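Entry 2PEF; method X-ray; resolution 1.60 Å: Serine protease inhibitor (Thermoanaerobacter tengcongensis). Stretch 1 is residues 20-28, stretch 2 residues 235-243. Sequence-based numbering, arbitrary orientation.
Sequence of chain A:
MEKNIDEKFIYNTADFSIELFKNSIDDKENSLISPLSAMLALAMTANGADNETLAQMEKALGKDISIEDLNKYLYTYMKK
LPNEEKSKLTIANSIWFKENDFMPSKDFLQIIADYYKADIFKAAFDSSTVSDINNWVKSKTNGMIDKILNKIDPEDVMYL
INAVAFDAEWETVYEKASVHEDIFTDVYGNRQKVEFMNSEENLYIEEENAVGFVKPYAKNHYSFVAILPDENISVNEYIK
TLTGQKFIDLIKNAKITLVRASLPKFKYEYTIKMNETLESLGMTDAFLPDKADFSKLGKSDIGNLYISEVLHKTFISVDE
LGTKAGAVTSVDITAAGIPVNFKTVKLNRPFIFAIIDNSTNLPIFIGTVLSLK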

ATOM      1  N   LEU A  20      -9.305  -3.900   1.540  1.00 13.67           N
ATOM      2  CA  LEU A  20      -8.140  -4.343   0.781  1.00 13.02           C
ATOM      3  C   LEU A  20      -7.217  -5.195   1.656  1.00 13.53           C
ATOM      4  O   LEU A  20      -6.863  -6.312   1.280  1.00 13.80           O
ATOM      5  CB  LEU A  20      -7.381  -3.141   0.204  1.00 13.98           C
ATOM      6  CG  LEU A  20      -6.323  -3.405  -0.867  1.00 11.34           C
ATOM      7  CD1 LEU A  20      -6.939  -4.026  -2.122  1.00 15.49           C
ATOM      8  CD2 LEU A  20      -5.595  -2.109  -1.211  1.00 13.02           C
ATOM      9  N   PHE A  21      -6.855  -4.667   2.828  1.00 12.13           N
ATOM     10  CA  PHE A  21      -5.999  -5.378   3.782  1.00 12.70           C
ATOM     11  C   PHE A  21      -6.552  -6.744   4.181  1.00 12.82           C
ATOM     12  O   PHE A  21      -5.862  -7.756   4.049  1.00 12.92           O
ATOM     13  CB  PHE A  21      -5.743  -4.512   5.019  1.00 12.15           C
ATOM     14  CG  PHE A  21      -4.971  -5.209   6.111  1.00 11.64           C
ATOM     15  CD1 PHE A  21      -3.668  -5.647   5.895  1.00  9.93           C
ATOM     16  CD2 PHE A  21      -5.542  -5.402   7.366  1.00 10.32           C
ATOM     17  CE1 PHE A  21      -2.950  -6.278   6.916  1.00  9.04           C
ATOM     18  CE2 PHE A  21      -4.833  -6.029   8.386  1.00 13.07           C
ATOM     19  CZ  PHE A  21      -3.538  -6.469   8.160  1.00 11.13           C
ATOM     20  N   LYS A  22      -7.804  -6.780   4.636  1.00 13.64           N
ATOM     21  CA  LYS A  22      -8.369  -8.009   5.205  1.00 15.03           C
ATOM     22  C   LYS A  22      -8.569  -9.130   4.177  1.00 15.72           C
ATOM     23  O   LYS A  22      -8.817 -10.285   4.548  1.00 16.04           O
ATOM     24  CB  LYS A  22      -9.664  -7.714   5.971  1.00 16.43           C
ATOM     25  CG  LYS A  22     -10.884  -7.452   5.099  1.00 18.41           C
ATOM     26  CD  LYS A  22     -11.997  -6.779   5.896  1.00 20.46           C
ATOM     27  CE  LYS A  22     -12.617  -7.714   6.918  1.00 19.16           C
ATOM     28  NZ  LYS A  22     -13.738  -7.058   7.652  1.00 21.42           N
ATOM     29  N   ASN A  23      -8.462  -8.785   2.897  1.00 15.40           N
ATOM     30  CA  ASN A  23      -8.541  -9.768   1.823  1.00 16.38           C
ATOM     31  C   ASN A  23      -7.183 -10.094   1.183  1.00 16.55           C
ATOM     32  O   ASN A  23      -7.111 -10.858   0.215  1.00 16.79           O
ATOM     33  CB  ASN A  23      -9.566  -9.325   0.772  1.00 17.28           C
ATOM     34  CG  ASN A  23     -10.992  -9.366   1.296  1.00 20.29           C
ATOM     35  OD1 ASN A  23     -11.646  -8.330   1.436  1.00 24.02           O
ATOM     36  ND2 ASN A  23     -11.482 -10.569   1.596  1.00 20.56           N
ATOM     37  N   SER A  24      -6.115  -9.534   1.751  1.00 16.51           N
ATOM     38  CA  SER A  24      -4.756  -9.682   1.217  1.00 17.26           C
ATOM     39  C   SER A  24      -3.810 -10.394   2.191  1.00 18.39           C
ATOM     40  O   SER A  24      -2.585 -10.354   2.029  1.00 18.90           O
ATOM     41  CB  SER A  24      -4.186  -8.307   0.857  1.00 17.60           C
ATOM     42  OG  SER A  24      -5.006  -7.639  -0.083  1.00 17.09           O
ATOM     43  N   ILE A  25      -4.389 -11.057   3.188  1.00 18.38           N
ATOM     44  CA  ILE A  25      -3.635 -11.677   4.276  1.00 19.18           C
ATOM     45  C   ILE A  25      -3.190 -13.101   3.948  1.00 19.86           C
ATOM     46  O   ILE A  25      -4.013 -13.971   3.633  1.00 20.86           O
ATOM     47  CB  ILE A  25      -4.460 -11.676   5.599  1.00 19.03           C
ATOM     48  CG1 ILE A  25      -4.829 -10.247   6.010  1.00 18.77           C
ATOM     49  CG2 ILE A  25      -3.721 -12.397   6.732  1.00 20.80           C
ATOM     50  CD1 ILE A  25      -3.658  -9.296   6.078  1.00 20.21           C
ATOM     51  N   ASP A  26      -1.884 -13.334   4.040  1.00 20.01           N
ATOM     52  CA  ASP A  26      -1.337 -14.678   3.882  1.00 20.24           C
ATOM     53  C   ASP A  26      -1.490 -15.478   5.170  1.00 19.87           C
ATOM     54  O   ASP A  26      -1.536 -14.918   6.271  1.00 19.46           O
ATOM     55  CB  ASP A  26       0.132 -14.629   3.451  1.00 20.44           C
ATOM     56  CG  ASP A  26       0.612 -15.945   2.855  1.00 22.77           C
ATOM     57  OD1 ASP A  26       0.817 -16.920   3.615  1.00 21.88           O
ATOM     58  OD2 ASP A  26       0.796 -16.003   1.622  1.00 25.67           O
ATOM     59  N   ASP A  27      -1.554 -16.795   5.019  1.00 20.50           N
ATOM     60  CA  ASP A  27      -1.767 -17.706   6.131  1.00 20.36           C
ATOM     61  C   ASP A  27      -0.510 -17.931   6.972  1.00 20.29           C
ATOM     62  O   ASP A  27      -0.595 -18.137   8.189  1.00 20.43           O
ATOM     63  CB  ASP A  27      -2.272 -19.046   5.595  1.00 20.92           C
ATOM     64  CG  ASP A  27      -3.396 -19.614   6.424  1.00 21.86           C
ATOM     65  OD1 ASP A  27      -4.180 -18.821   6.989  1.00 23.54           O
ATOM     66  OD2 ASP A  27      -3.504 -20.853   6.503  1.00 21.00           O
ATOM     67  N   LYS A  28       0.650 -17.898   6.321  1.00 19.64           N
ATOM     68  CA  LYS A  28       1.915 -18.208   6.984  1.00 19.50           C
ATOM     69  C   LYS A  28       2.966 -17.124   6.780  1.00 18.92           C
ATOM     70  O   LYS A  28       3.803 -16.897   7.654  1.00 20.39           O
ATOM     71  CB  LYS A  28       2.455 -19.556   6.506  1.00 20.31           C
ATOM     72  N   VAL A 235      -5.066 -14.245  14.721  1.00 11.93           N
ATOM     73  CA  VAL A 235      -4.704 -13.102  13.878  1.00 12.89           C
ATOM     74  C   VAL A 235      -5.736 -12.902  12.764  1.00 12.93           C
ATOM     75  O   VAL A 235      -6.174 -11.775  12.520  1.00 14.58           O
ATOM     76  CB  VAL A 235      -3.266 -13.246  13.309  1.00 13.82           C
ATOM     77  CG1 VAL A 235      -3.051 -12.384  12.060  1.00 13.27           C
ATOM     78  CG2 VAL A 235      -2.254 -12.874  14.376  1.00 15.21           C
ATOM     79  N   ASN A 236      -6.145 -13.997  12.123  1.00 12.53           N
ATOM     80  CA  ASN A 236      -7.086 -13.931  11.010  1.00 13.51           C
ATOM     81  C   ASN A 236      -8.497 -13.537  11.430  1.00 13.16           C
ATOM     82  O   ASN A 236      -9.170 -12.793  10.722  1.00 13.60           O
ATOM     83  CB  ASN A 236      -7.104 -15.245  10.221  1.00 15.19           C
ATOM     84  CG  ASN A 236      -5.894 -15.396   9.320  1.00 18.09           C
ATOM     85  OD1 ASN A 236      -5.138 -14.444   9.111  1.00 25.23           O
ATOM     86  ND2 ASN A 236      -5.704 -16.591   8.779  1.00 22.58           N
ATOM     87  N   GLU A 237      -8.936 -14.026  12.587  1.00 11.84           N
ATOM     88  CA  GLU A 237     -10.252 -13.663  13.095  1.00 12.37           C
ATOM     89  C   GLU A 237     -10.251 -12.214  13.558  1.00 10.91           C
ATOM     90  O   GLU A 237     -11.219 -11.493  13.337  1.00 12.01           O
ATOM     91  CB  GLU A 237     -10.710 -14.590  14.220  1.00 12.51           C
ATOM     92  CG  GLU A 237     -12.119 -14.286  14.751  1.00 15.40           C
ATOM     93  CD  GLU A 237     -13.186 -14.219  13.660  1.00 18.61           C
ATOM     94  OE1 GLU A 237     -13.286 -15.164  12.848  1.00 19.47           O
ATOM     95  OE2 GLU A 237     -13.928 -13.212  13.622  1.00 25.22           O
ATOM     96  N   TYR A 238      -9.166 -11.777  14.190  1.00 10.92           N
ATOM     97  CA  TYR A 238      -9.069 -10.365  14.553  1.00 10.81           C
ATOM     98  C   TYR A 238      -9.166  -9.464  13.318  1.00 10.57           C
ATOM     99  O   TYR A 238      -9.883  -8.461  13.325  1.00 11.54           O
ATOM    100  CB  TYR A 238      -7.791 -10.059  15.349  1.00 12.18           C
ATOM    101  CG  TYR A 238      -7.685  -8.586  15.657  1.00 13.20           C
ATOM    102  CD1 TYR A 238      -8.339  -8.033  16.758  1.00 14.85           C
ATOM    103  CD2 TYR A 238      -6.973  -7.732  14.812  1.00 12.68           C
ATOM    104  CE1 TYR A 238      -8.267  -6.666  17.016  1.00 14.71           C
ATOM    105  CE2 TYR A 238      -6.903  -6.379  15.058  1.00 13.79           C
ATOM    106  CZ  TYR A 238      -7.547  -5.851  16.159  1.00 14.15           C
ATOM    107  OH  TYR A 238      -7.468  -4.502  16.394  1.00 16.06           O
ATOM    108  N   ILE A 239      -8.435  -9.817  12.265  1.00 11.20           N
ATOM    109  CA  ILE A 239      -8.436  -9.029  11.031  1.00 11.90           C
ATOM    110  C   ILE A 239      -9.820  -9.040  10.375  1.00 11.74           C
ATOM    111  O   ILE A 239     -10.259  -8.038   9.812  1.00 12.56           O
ATOM    112  CB  ILE A 239      -7.316  -9.493  10.067  1.00 11.86           C
ATOM    113  CG1 ILE A 239      -5.947  -9.128  10.656  1.00 12.79           C
ATOM    114  CG2 ILE A 239      -7.476  -8.874   8.688  1.00 13.48           C
ATOM    115  CD1 ILE A 239      -4.786  -9.823   9.990  1.00 10.55           C
ATOM    116  N   LYS A 240     -10.519 -10.167  10.489  1.00 12.70           N
ATOM    117  CA  LYS A 240     -11.876 -10.286   9.966  1.00 13.24           C
ATOM    118  C   LYS A 240     -12.826  -9.267  10.610  1.00 13.38           C
ATOM    119  O   LYS A 240     -13.709  -8.734   9.937  1.00 14.35           O
ATOM    120  CB  LYS A 240     -12.396 -11.712  10.172  1.00 12.71           C
ATOM    121  CG  LYS A 240     -13.605 -12.049   9.321  1.00 14.44           C
ATOM    122  N   THR A 241     -12.629  -8.991  11.900  1.00 13.49           N
ATOM    123  CA  THR A 241     -13.477  -8.045  12.639  1.00 13.52           C
ATOM    124  C   THR A 241     -13.210  -6.586  12.286  1.00 13.12           C
ATOM    125  O   THR A 241     -14.017  -5.713  12.592  1.00 14.45           O
ATOM    126  CB  THR A 241     -13.346  -8.194  14.184  1.00 13.24           C
ATOM    127  OG1 THR A 241     -12.055  -7.740  14.622  1.00 14.87           O
ATOM    128  CG2 THR A 241     -13.579  -9.628  14.616  1.00 13.77           C
ATOM    129  N   LEU A 242     -12.065  -6.313  11.666  1.00 12.89           N
ATOM    130  CA  LEU A 242     -11.702  -4.936  11.360  1.00 12.84           C
ATOM    131  C   LEU A 242     -12.580  -4.320  10.278  1.00 12.46           C
ATOM    132  O   LEU A 242     -13.016  -4.996   9.348  1.00 13.31           O
ATOM    133  CB  LEU A 242     -10.230  -4.833  10.951  1.00 14.31           C
ATOM    134  CG  LEU A 242      -9.142  -4.944  12.019  1.00 13.66           C
ATOM    135  CD1 LEU A 242      -7.795  -5.004  11.319  1.00 14.49           C
ATOM    136  CD2 LEU A 242      -9.194  -3.770  12.998  1.00 14.58           C
ATOM    137  N   THR A 243     -12.847  -3.028  10.435  1.00 11.54           N
ATOM    138  CA  THR A 243     -13.513  -2.215   9.423  1.00 10.87           C
ATOM    139  C   THR A 243     -12.745  -0.902   9.366  1.00 11.75           C
ATOM    140  O   THR A 243     -11.960  -0.608  10.267  1.00 12.06           O
ATOM    141  CB  THR A 243     -14.981  -1.908   9.792  1.00 10.64           C
ATOM    142  OG1 THR A 243     -15.017  -1.051  10.940  1.00  8.64           O
ATOM    143  CG2 THR A 243     -15.775  -3.188  10.073  1.00 11.29           C
TER
HETATM  144  O   HOH W   1      -2.570 -14.616   9.033  1.00 26.64           O

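The centre of this contact is I239, whose side chain points from the helix of the second stretch toward the first and is met there by F21, K22 and I25. Both of its methyl groups, CG2 and CD1, lie near F21 and I25. The closest pairs are CG2 of I239 to CE2 of F21 at 3.9 Å, CG2 of I239 to CB of K22 at 3.7 Å, and CD1 of I239 to CG1 of I25 at 4.0 Å. A branched aliphatic side chain suits this place because it offers methyl groups on more than one side; I239, in the m, t conformation, is buried. The CA-to-CB bond of F21 points toward the second stretch, and chi1 near 180° (t) sets the position of its ring. Besides I239 the ring meets L242, whose CD1 lies near the ring plane, 4.3 Å from CE2 of F21 at the ring edge. F21, I239 and L242 are all buried, and none of these side chains brings a polar group that would need a partner.

K22 leads from this apolar centre to the polar edge. CA of K22 is 5.9 Å from CA of I239, the closer of the two points of backbone register, and CB of K22 packs on the isoleucine. The chain then runs on to place NZ of K22 2.8 Å from O of K240 and 2.8 Å from O of L242, donating a hydrogen bond to each. Both carbonyls lie where the helix gives way to loop, a place where backbone oxygens often lack amide partners. An ammonium group suits them well: it can donate several hydrogen bonds, and its positive charge is favourable beside the partial negative charge of carbonyl oxygens. The long methylene chain lets one residue serve both the apolar packing and this polar anchor.

At the other end of the contact, I25 and N236 mark the wider register, with CA atoms 7.9 Å apart. CG2 of I25 lies 3.4 Å from OD1 of N236, so the apolar group borders the amide here. N236 leaves its helix sideways, but the end of its side chain comes nearer the first stretch, where both amide atoms are used. ND2 of N236 donates a weak hydrogen bond to OD1 of D27, 3.2 Å away with an angle of 130°. OD1 of N236 accepts one from the oxygen of a water 2.6 Å away, which also donates to O of D26 at 3.0 Å. An amide, donor and acceptor together, fits this exposed margin.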